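PDB 5G23: type-iv like pilin ttha1219 from Thermus thermophilus, which is a type IV-like pilin that probably takes part in natural competence and DNA uptake and resembles type II secretion pseudopilins. Local coordinates for residues Ala144-Tyr149 / Glu211-Pro216. Numbering follows the deposited sequence.
Sequences AFRVAY and ELPGAP
Arg146 grips the backbone carbonyl oxygen of Glu211 side-on with two nitrogens. The shorter bond, Arg146 NH2 to Glu211 O, is 2.9 Å at an N-H...O angle of 158°. Arg146 NE to Glu211 O is longer, 3.3 Å, and more bent. Both nitrogens come from one face of the carbonyl plane, with the oxygen near the guanidinium plane. With CG anti to its carbonyl carbon (chi1 -59°) the chain leans back toward Ala144, and chi2 bends it. Arg146 NH1 hydrogen-bonds Phe145 O at 3.3 Å, so the guanidinium is held to both segments.

Apolar contact is small. Ala144 CB rests against Pro213 CG at 3.9 Å, and Pro213 CD lies obliquely beside the guanidinium.

Glu211 is the first residue beyond helix 207-210, and its positive phi closes the helix in a Schellman motif. Arg146 thus meets the end of this short helix, with a weak hydrogen bond from NE to Leu210 O. Any favourable effect of its charge is probably modest. The Glu211 carboxylate instead forms a salt bridge with Arg157.

The contact pins the loop between helix 207-210 and strand 221-230 over one face of the four-stranded antiparallel sheet, where strand 141-151 lies between strands 154-156 and 173-184.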
loop_
_atom_site.group_PDB
_atom_site.type_symbol
_atom_site.label_atom_id
_atom_site.label_comp_id
_atom_site.label_asym_id
_atom_site.label_seq_id
_atom_site.Cartn_x
_atom_site.Cartn_y
_atom_site.Cartn_z
ATOM N N ALA B 144 -15.705 1.638 -11.506
ATOM C CA ALA B 144 -15.951 2.989 -10.942
ATOM C C ALA B 144 -14.909 3.385 -9.950
ATOM O O ALA B 144 -14.483 2.555 -9.119
ATOM C CB ALA B 144 -17.352 3.060 -10.326
ATOM N N PHE B 145 -14.463 4.638 -10.044
ATOM C CA PHE B 145 -13.566 5.266 -9.090
ATOM C C PHE B 145 -14.157 6.638 -8.870
ATOM O O PHE B 145 -14.443 7.364 -9.797
ATOM C CB PHE B 145 -12.086 5.369 -9.537
ATOM C CG PHE B 145 -11.168 6.063 -8.575
ATOM C CD1 PHE B 145 -11.078 5.692 -7.267
ATOM C CD2 PHE B 145 -10.315 7.088 -9.012
ATOM C CE1 PHE B 145 -10.209 6.351 -6.377
ATOM C CE2 PHE B 145 -9.435 7.777 -8.138
ATOM C CZ PHE B 145 -9.358 7.359 -6.825
ATOM N N ARG B 146 -14.498 6.895 -7.614
ATOM C CA ARG B 146 -15.190 8.161 -7.226
ATOM C C ARG B 146 -14.439 8.744 -6.069
ATOM O O ARG B 146 -13.972 8.009 -5.129
ATOM C CB ARG B 146 -16.662 7.944 -6.807
ATOM C CG ARG B 146 -17.533 7.325 -7.846
ATOM C CD ARG B 146 -17.746 8.284 -9.024
ATOM N NE ARG B 146 -18.771 7.706 -9.884
ATOM C CZ ARG B 146 -18.511 6.953 -10.941
ATOM N NH1 ARG B 146 -17.255 6.682 -11.311
ATOM N NH2 ARG B 146 -19.529 6.378 -11.601
ATOM N N VAL B 147 -14.304 10.094 -6.043
ATOM C CA VAL B 147 -13.726 10.777 -4.881
ATOM C C VAL B 147 -14.643 11.970 -4.563
ATOM O O VAL B 147 -14.938 12.750 -5.447
ATOM C CB VAL B 147 -12.335 11.340 -5.189
ATOM C CG1 VAL B 147 -11.720 12.014 -3.993
ATOM C CG2 VAL B 147 -11.394 10.209 -5.693
ATOM N N ALA B 148 -15.089 12.054 -3.335
ATOM C CA ALA B 148 -15.840 13.186 -2.818
ATOM C C ALA B 148 -15.028 13.809 -1.673
ATOM O O ALA B 148 -14.063 13.204 -1.194
ATOM C CB ALA B 148 -17.169 12.727 -2.278
ATOM N N TYR B 149 -15.385 15.028 -1.288
ATOM C CA TYR B 149 -14.689 15.688 -0.235
ATOM C C TYR B 149 -15.656 16.334 0.771
ATOM O O TYR B 149 -16.782 16.733 0.437
ATOM C CB TYR B 149 -13.710 16.732 -0.796
ATOM C CG TYR B 149 -14.348 17.880 -1.509
ATOM C CD1 TYR B 149 -14.598 17.808 -2.860
ATOM C CD2 TYR B 149 -14.571 19.138 -0.858
ATOM C CE1 TYR B 149 -15.141 18.871 -3.533
ATOM C CE2 TYR B 149 -15.070 20.212 -1.547
ATOM C CZ TYR B 149 -15.323 20.054 -2.894
ATOM O OH TYR B 149 -15.872 21.090 -3.580
ATOM N N GLU B 211 -22.669 9.128 -7.449
ATOM C CA GLU B 211 -23.087 8.755 -8.794
ATOM C C GLU B 211 -22.651 7.307 -9.115
ATOM O O GLU B 211 -21.947 7.034 -10.082
ATOM C CB GLU B 211 -22.524 9.693 -9.843
ATOM C CG GLU B 211 -23.208 11.020 -9.785
ATOM C CD GLU B 211 -22.603 12.119 -10.653
ATOM O OE1 GLU B 211 -21.724 11.882 -11.486
ATOM O OE2 GLU B 211 -23.069 13.231 -10.472
ATOM N N LEU B 212 -23.069 6.435 -8.233
ATOM C CA LEU B 212 -22.691 5.000 -8.386
ATOM C C LEU B 212 -23.353 4.462 -9.631
ATOM O O LEU B 212 -24.526 4.787 -9.894
ATOM C CB LEU B 212 -23.133 4.268 -7.154
ATOM C CG LEU B 212 -22.527 4.687 -5.853
ATOM C CD1 LEU B 212 -22.901 3.708 -4.767
ATOM C CD2 LEU B 212 -21.009 4.805 -5.995
ATOM N N PRO B 213 -22.613 3.725 -10.450
ATOM C CA PRO B 213 -23.180 3.161 -11.631
ATOM C C PRO B 213 -24.028 1.906 -11.332
ATOM O O PRO B 213 -24.209 1.488 -10.156
ATOM C CB PRO B 213 -21.983 2.737 -12.417
ATOM C CG PRO B 213 -21.033 2.277 -11.354
ATOM C CD PRO B 213 -21.285 3.153 -10.169
ATOM N N GLY B 214 -24.705 1.449 -12.372
ATOM C CA GLY B 214 -25.445 0.181 -12.322
ATOM C C GLY B 214 -24.408 -0.917 -12.616
ATOM O O GLY B 214 -23.226 -0.640 -12.730
ATOM N N ALA B 215 -24.840 -2.149 -12.581
ATOM C CA ALA B 215 -23.939 -3.258 -12.898
ATOM C C ALA B 215 -24.467 -3.983 -14.110
ATOM O O ALA B 215 -25.652 -4.375 -14.122
ATOM C CB ALA B 215 -23.751 -4.153 -11.692
ATOM N N PRO B 216 -23.654 -4.100 -15.142
ATOM C CA PRO B 216 -24.161 -4.813 -16.311
ATOM C C PRO B 216 -24.489 -6.283 -15.946
ATOM O O PRO B 216 -23.899 -6.824 -15.027
ATOM C CB PRO B 216 -23.029 -4.714 -17.326
ATOM C CG PRO B 216 -21.867 -4.150 -16.628
ATOM C CD PRO B 216 -22.274 -3.617 -15.294
#